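Local structure of inorganic polyphosphate/ATP-glucomannokinase (Arthrobacter sp., 1WOQ) at residues Val91-Asn96 / Asn166-His171; Gly79-Gly84 / Val253-Glu258. The protein phosphorylates glucose and mannose, using inorganic polyphosphate or ATP as the phosphoryl donor, and belongs to the ROK family of sugar kinases. All coordinates share one frame; numbering follows the deposited sequence.

Contact 1 and contact 2 lie at different depths of the two-lobed, actin-like fold, in which a cleft between the lobes holds the sugar. Their centres lie about 15 Å apart. Both segments of contact 1 fall between those of contact 2 in the sequence, the order being 79-84, 91-96, 166-171 and 253-258. Contact 2 is buried, where helix 250-262 packs on strand 78-82 of the sheet built from strands 35-44, 23-30, 14-19, 78-82 and 118-122. Contact 1 lies at the cleft, between two loops that meet round the glucose. The contacts touch where Phe82 CE2 packs against Val91 CG1 at 3.5 Å, and both reach the same sugar.

Contact 1 of 2, residues Val91-Asn96 / Asn166-His171. With BGC (beta-D-glucopyranose), chain C.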
loop_
_atom_site.group_PDB
_atom_site.type_symbol
_atom_site.label_atom_id
_atom_site.label_comp_id
_atom_site.label_asym_id
_atom_site.label_seq_id
_atom_site.Cartn_x
_atom_site.Cartn_y
_atom_site.Cartn_z
ATOM N N VAL A 91 -8.476 7.520 -10.822
ATOM C CA VAL A 91 -7.356 8.081 -10.065
ATOM C C VAL A 91 -7.554 9.578 -9.823
ATOM O O VAL A 91 -7.740 10.345 -10.770
ATOM C CB VAL A 91 -6.021 7.856 -10.815
ATOM C CG1 VAL A 91 -4.877 8.543 -10.077
ATOM C CG2 VAL A 91 -5.744 6.356 -10.942
ATOM N N HIS A 92 -7.510 9.993 -8.557
ATOM C CA HIS A 92 -7.699 11.402 -8.229
ATOM C C HIS A 92 -6.471 12.114 -7.659
ATOM O O HIS A 92 -6.548 13.283 -7.274
ATOM C CB HIS A 92 -8.893 11.575 -7.283
ATOM C CG HIS A 92 -10.220 11.401 -7.954
ATOM N ND1 HIS A 92 -10.709 10.170 -8.331
ATOM C CD2 HIS A 92 -11.141 12.308 -8.357
ATOM C CE1 HIS A 92 -11.873 10.325 -8.937
ATOM N NE2 HIS A 92 -12.158 11.613 -8.967
ATOM N N SER A 93 -5.344 11.414 -7.599
ATOM C CA SER A 93 -4.101 12.020 -7.132
ATOM C C SER A 93 -2.950 11.219 -7.720
ATOM O O SER A 93 -3.085 10.022 -7.969
ATOM C CB SER A 93 -4.019 12.037 -5.596
ATOM O OG SER A 93 -3.807 10.743 -5.061
ATOM N N ALA A 94 -1.825 11.884 -7.957
ATOM C CA ALA A 94 -0.655 11.224 -8.531
ATOM C C ALA A 94 0.587 11.915 -7.994
ATOM O O ALA A 94 1.413 12.415 -8.756
ATOM C CB ALA A 94 -0.696 11.321 -10.058
ATOM N N ALA A 95 0.710 11.933 -6.673
ATOM C CA ALA A 95 1.827 12.588 -6.008
ATOM C C ALA A 95 3.208 12.219 -6.539
ATOM O O ALA A 95 4.031 13.098 -6.803
ATOM C CB ALA A 95 1.766 12.314 -4.516
ATOM N N ASN A 96 3.465 10.927 -6.703
ATOM C CA ASN A 96 4.778 10.493 -7.157
ATOM C C ASN A 96 4.779 9.641 -8.419
ATOM O O ASN A 96 5.656 8.795 -8.613
ATOM C CB ASN A 96 5.479 9.764 -6.010
ATOM C CG ASN A 96 5.537 10.606 -4.751
ATOM O OD1 ASN A 96 4.960 10.254 -3.716
ATOM N ND2 ASN A 96 6.224 11.738 -4.835
ATOM N N ASN A 166 -9.159 5.910 1.388
ATOM C CA ASN A 166 -8.428 7.062 0.888
ATOM C C ASN A 166 -7.889 8.119 1.846
ATOM O O ASN A 166 -7.855 9.297 1.498
ATOM C CB ASN A 166 -9.277 7.738 -0.195
ATOM C CG ASN A 166 -9.483 6.848 -1.416
ATOM O OD1 ASN A 166 -10.615 6.628 -1.868
ATOM N ND2 ASN A 166 -8.386 6.337 -1.958
ATOM N N ALA A 167 -7.456 7.725 3.039
ATOM C CA ALA A 167 -6.879 8.725 3.940
ATOM C C ALA A 167 -5.502 9.040 3.352
ATOM O O ALA A 167 -4.734 8.125 3.047
ATOM C CB ALA A 167 -6.736 8.163 5.355
ATOM N N GLU A 168 -5.191 10.323 3.177
ATOM C CA GLU A 168 -3.900 10.723 2.611
ATOM C C GLU A 168 -3.055 11.481 3.629
ATOM O O GLU A 168 -2.626 12.604 3.379
ATOM C CB GLU A 168 -4.122 11.593 1.364
ATOM C CG GLU A 168 -4.565 10.817 0.122
ATOM C CD GLU A 168 -3.432 10.012 -0.504
ATOM O OE1 GLU A 168 -2.265 10.446 -0.397
ATOM O OE2 GLU A 168 -3.711 8.960 -1.123
ATOM N N LEU A 169 -2.814 10.848 4.775
ATOM C CA LEU A 169 -2.042 11.456 5.854
ATOM C C LEU A 169 -0.585 11.735 5.516
ATOM O O LEU A 169 0.104 12.435 6.261
ATOM C CB LEU A 169 -2.131 10.582 7.110
ATOM C CG LEU A 169 -3.256 10.889 8.109
ATOM C CD1 LEU A 169 -4.463 11.488 7.419
ATOM C CD2 LEU A 169 -3.620 9.619 8.862
ATOM N N GLY A 170 -0.113 11.190 4.399
ATOM C CA GLY A 170 1.255 11.442 3.993
ATOM C C GLY A 170 1.346 12.858 3.460
ATOM O O GLY A 170 2.440 13.382 3.243
ATOM N N HIS A 171 0.189 13.489 3.266
ATOM C CA HIS A 171 0.150 14.845 2.745
ATOM C C HIS A 171 -0.328 15.891 3.734
ATOM O O HIS A 171 -0.728 16.994 3.357
ATOM C CB HIS A 171 -0.659 14.875 1.444
ATOM C CG HIS A 171 0.001 14.110 0.337
ATOM N ND1 HIS A 171 1.246 14.449 -0.149
ATOM C CD2 HIS A 171 -0.357 12.973 -0.303
ATOM C CE1 HIS A 171 1.629 13.549 -1.036
ATOM N NE2 HIS A 171 0.675 12.641 -1.149
HETATM C C2 BGC C . 0.352 9.030 -2.187
HETATM C C3 BGC C . -0.506 7.949 -1.517
HETATM C C4 BGC C . 0.296 6.646 -1.387
HETATM C C5 BGC C . 1.624 6.926 -0.668
HETATM C C6 BGC C . 2.527 5.713 -0.563
HETATM C C1 BGC C . 1.655 9.195 -1.400
HETATM O O1 BGC C . 2.471 10.138 -2.003
HETATM O O2 BGC C . -0.355 10.259 -2.219
HETATM O O3 BGC C . -1.685 7.721 -2.275
HETATM O O4 BGC C . -0.456 5.687 -0.651
HETATM O O5 BGC C . 2.360 7.950 -1.372
HETATM O O6 BGC C . 2.745 5.116 -1.832
#
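Ala95 and His171 meet at the mouth of the sugar cleft of this ROK kinase, where loops from the two lobes close on a beta-D-glucopyranose. The Ala95 methyl, CB, approaches the imidazole obliquely and lies 3.6 Å from His171 NE2; the same methyl also touches O1 of the sugar. Most of what joins the loops runs through the ligand. Glu168 stands with CG anti to its own carbonyl carbon (chi1 -75°) and bends again at chi2, which brings the carboxylate up to the sugar with its two oxygens shared out: OE1 accepts from BGC O2 at 2.6 Å and OE2 from BGC O3, also at 2.6 Å. This is a two-pronged grip on neighbouring hydroxyls. Glu168 OE1 and BGC O2 both lie at the edge of the His171 ring, in its plane. NE2 bonds to BGC O2 and, at the longer distance of 3.2 Å, to BGC O1, while ND1 at the other side of the ring bonds to Asp178, which fixes the ring's rotation. A glutamine in place of Glu168 would probably leave one of the two sugar hydroxyls without its acceptor and weaken the hold on the O2-O3 edge. Ser93 OG, bonded to the backbone N of Ile85, comes no nearer than 4.3 Å to Glu168 OE2. The bond from His171 NE2 to BGC O2 spans 2.8 Å, with an N-H...O angle of 141°.

Contact 2 of 2, residues Gly79-Gly84 / Val253-Glu258; sequences GVTFPG and VGAAIE. With BGC (beta-D-glucopyranose), chain C.
A single methyl carries this contact: CB of Ala255, on the helix, rests against the backbone of the strand, 3.6 Å from Gly79 C and 3.8 Å from Val80 N. The arrangement is an example of a helix packed on the face of a beta-sheet through small residues, here with a glycine on the strand and an alanine on the helix. Gly79 has no side chain to hold the helix off, and a CB modelled there would run into Ala255 O, so the two backbones come close, with CA atoms 4.6 Å apart. Beside them, Thr81 adds its methyl, CG2, at 4.0 Å from Ala255 CB. That branch stands anti to the carbonyl carbon, and OG1 falls between the backbone N and the carbonyl carbon (chi1 71°). The two branches thus divide their work, the methyl meeting the helix while the hydroxyl hydrogen-bonds with Asp18 OD1 and Ile19 N on the next strand.

Further along the segment the chain leaves the sheet for the sugar site. Pro83 is the centre of an inverse gamma turn, in which Gly84 N bonds to Phe82 O, and Pro83 CD lies over one face of the Phe82 ring. The turn brings Gly84 N to 3.2 Å from BGC O3, so the strand that the helix packs against also leads into the glucose pocket.

The axes of strand 79-82 and helix 253-258 pass 6.6 Å apart, their N-to-C directions at 124°. Backbone bonds tie strand 78-82 to strands 14-19 and 118-122, between which it lies, and Thr81 and Glu258 also reach helix 123-134, at Ala126 and Leu129, so that helix 250-262 packs beside a second helix on the sheet.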
loop_
_atom_site.group_PDB
_atom_site.type_symbol
_atom_site.label_atom_id
_atom_site.label_comp_id
_atom_site.label_asym_id
_atom_site.label_seq_id
_atom_site.Cartn_x
_atom_site.Cartn_y
_atom_site.Cartn_z
ATOM N N GLY A 79 -7.123 -7.938 -8.331
ATOM C CA GLY A 79 -7.014 -6.753 -7.498
ATOM C C GLY A 79 -5.693 -6.061 -7.778
ATOM O O GLY A 79 -4.664 -6.714 -7.936
ATOM N N VAL A 80 -5.708 -4.736 -7.834
ATOM C CA VAL A 80 -4.492 -3.985 -8.133
ATOM C C VAL A 80 -4.398 -2.748 -7.253
ATOM O O VAL A 80 -5.413 -2.111 -6.973
ATOM C CB VAL A 80 -4.495 -3.532 -9.611
ATOM C CG1 VAL A 80 -3.203 -2.806 -9.945
ATOM C CG2 VAL A 80 -4.696 -4.739 -10.522
ATOM N N THR A 81 -3.190 -2.409 -6.811
ATOM C CA THR A 81 -3.014 -1.215 -5.986
ATOM C C THR A 81 -2.451 -0.083 -6.828
ATOM O O THR A 81 -1.869 -0.305 -7.889
ATOM C CB THR A 81 -2.030 -1.435 -4.819
ATOM O OG1 THR A 81 -0.695 -1.545 -5.333
ATOM C CG2 THR A 81 -2.385 -2.698 -4.039
ATOM N N PHE A 82 -2.617 1.138 -6.338
ATOM C CA PHE A 82 -2.115 2.311 -7.034
ATOM C C PHE A 82 -1.830 3.369 -5.982
ATOM O O PHE A 82 -2.637 3.582 -5.080
ATOM C CB PHE A 82 -3.148 2.837 -8.025
ATOM C CG PHE A 82 -2.639 3.970 -8.859
ATOM C CD1 PHE A 82 -1.919 3.723 -10.021
ATOM C CD2 PHE A 82 -2.822 5.285 -8.446
ATOM C CE1 PHE A 82 -1.385 4.773 -10.761
ATOM C CE2 PHE A 82 -2.291 6.341 -9.180
ATOM C CZ PHE A 82 -1.572 6.083 -10.336
ATOM N N PRO A 83 -0.683 4.060 -6.089
ATOM C CA PRO A 83 -0.314 5.090 -5.119
ATOM C C PRO A 83 -1.051 6.419 -5.250
ATOM O O PRO A 83 -0.436 7.451 -5.491
ATOM C CB PRO A 83 1.186 5.235 -5.344
ATOM C CG PRO A 83 1.288 5.091 -6.825
ATOM C CD PRO A 83 0.364 3.913 -7.120
ATOM N N GLY A 84 -2.367 6.389 -5.078
ATOM C CA GLY A 84 -3.145 7.611 -5.161
ATOM C C GLY A 84 -4.584 7.398 -4.725
ATOM O O GLY A 84 -4.991 6.275 -4.430
ATOM N N VAL A 253 -1.642 -8.849 -1.018
ATOM C CA VAL A 253 -2.677 -9.489 -0.217
ATOM C C VAL A 253 -3.875 -8.569 -0.037
ATOM O O VAL A 253 -5.013 -8.990 -0.214
ATOM C CB VAL A 253 -2.123 -9.907 1.163
ATOM C CG1 VAL A 253 -3.242 -10.464 2.040
ATOM C CG2 VAL A 253 -1.037 -10.953 0.971
ATOM N N GLY A 254 -3.614 -7.306 0.289
ATOM C CA GLY A 254 -4.700 -6.360 0.476
ATOM C C GLY A 254 -5.554 -6.175 -0.768
ATOM O O GLY A 254 -6.763 -5.979 -0.676
ATOM N N ALA A 255 -4.926 -6.227 -1.940
ATOM C CA ALA A 255 -5.659 -6.065 -3.191
ATOM C C ALA A 255 -6.633 -7.224 -3.380
ATOM O O ALA A 255 -7.749 -7.034 -3.860
ATOM C CB ALA A 255 -4.686 -5.999 -4.365
ATOM N N ALA A 256 -6.203 -8.422 -2.998
ATOM C CA ALA A 256 -7.044 -9.609 -3.119
ATOM C C ALA A 256 -8.204 -9.508 -2.132
ATOM O O ALA A 256 -9.349 -9.819 -2.466
ATOM C CB ALA A 256 -6.224 -10.864 -2.845
ATOM N N ILE A 257 -7.902 -9.070 -0.912
ATOM C CA ILE A 257 -8.933 -8.907 0.108
ATOM C C ILE A 257 -10.045 -8.004 -0.417
ATOM O O ILE A 257 -11.221 -8.328 -0.289
ATOM C CB ILE A 257 -8.365 -8.259 1.400
ATOM C CG1 ILE A 257 -7.458 -9.252 2.128
ATOM C CG2 ILE A 257 -9.512 -7.804 2.307
ATOM C CD1 ILE A 257 -6.777 -8.671 3.354
ATOM N N GLU A 258 -9.665 -6.870 -1.003
ATOM C CA GLU A 258 -10.641 -5.924 -1.529
ATOM C C GLU A 258 -11.574 -6.583 -2.542
ATOM O O GLU A 258 -12.780 -6.347 -2.515
ATOM C CB GLU A 258 -9.935 -4.717 -2.163
ATOM C CG GLU A 258 -10.879 -3.580 -2.576
ATOM C CD GLU A 258 -11.673 -3.006 -1.411
ATOM O OE1 GLU A 258 -11.423 -3.403 -0.253
ATOM O OE2 GLU A 258 -12.548 -2.148 -1.649
HETATM C C2 BGC C . 0.352 9.030 -2.187
HETATM C C3 BGC C . -0.506 7.949 -1.517
HETATM C C4 BGC C . 0.296 6.646 -1.387
HETATM C C5 BGC C . 1.624 6.926 -0.668
HETATM C C6 BGC C . 2.527 5.713 -0.563
HETATM C C1 BGC C . 1.655 9.195 -1.400
HETATM O O1 BGC C . 2.471 10.138 -2.003
HETATM O O2 BGC C . -0.355 10.259 -2.219
HETATM O O3 BGC C . -1.685 7.721 -2.275
HETATM O O4 BGC C . -0.456 5.687 -0.651
HETATM O O5 BGC C . 2.360 7.950 -1.372
HETATM O O6 BGC C . 2.745 5.116 -1.832
#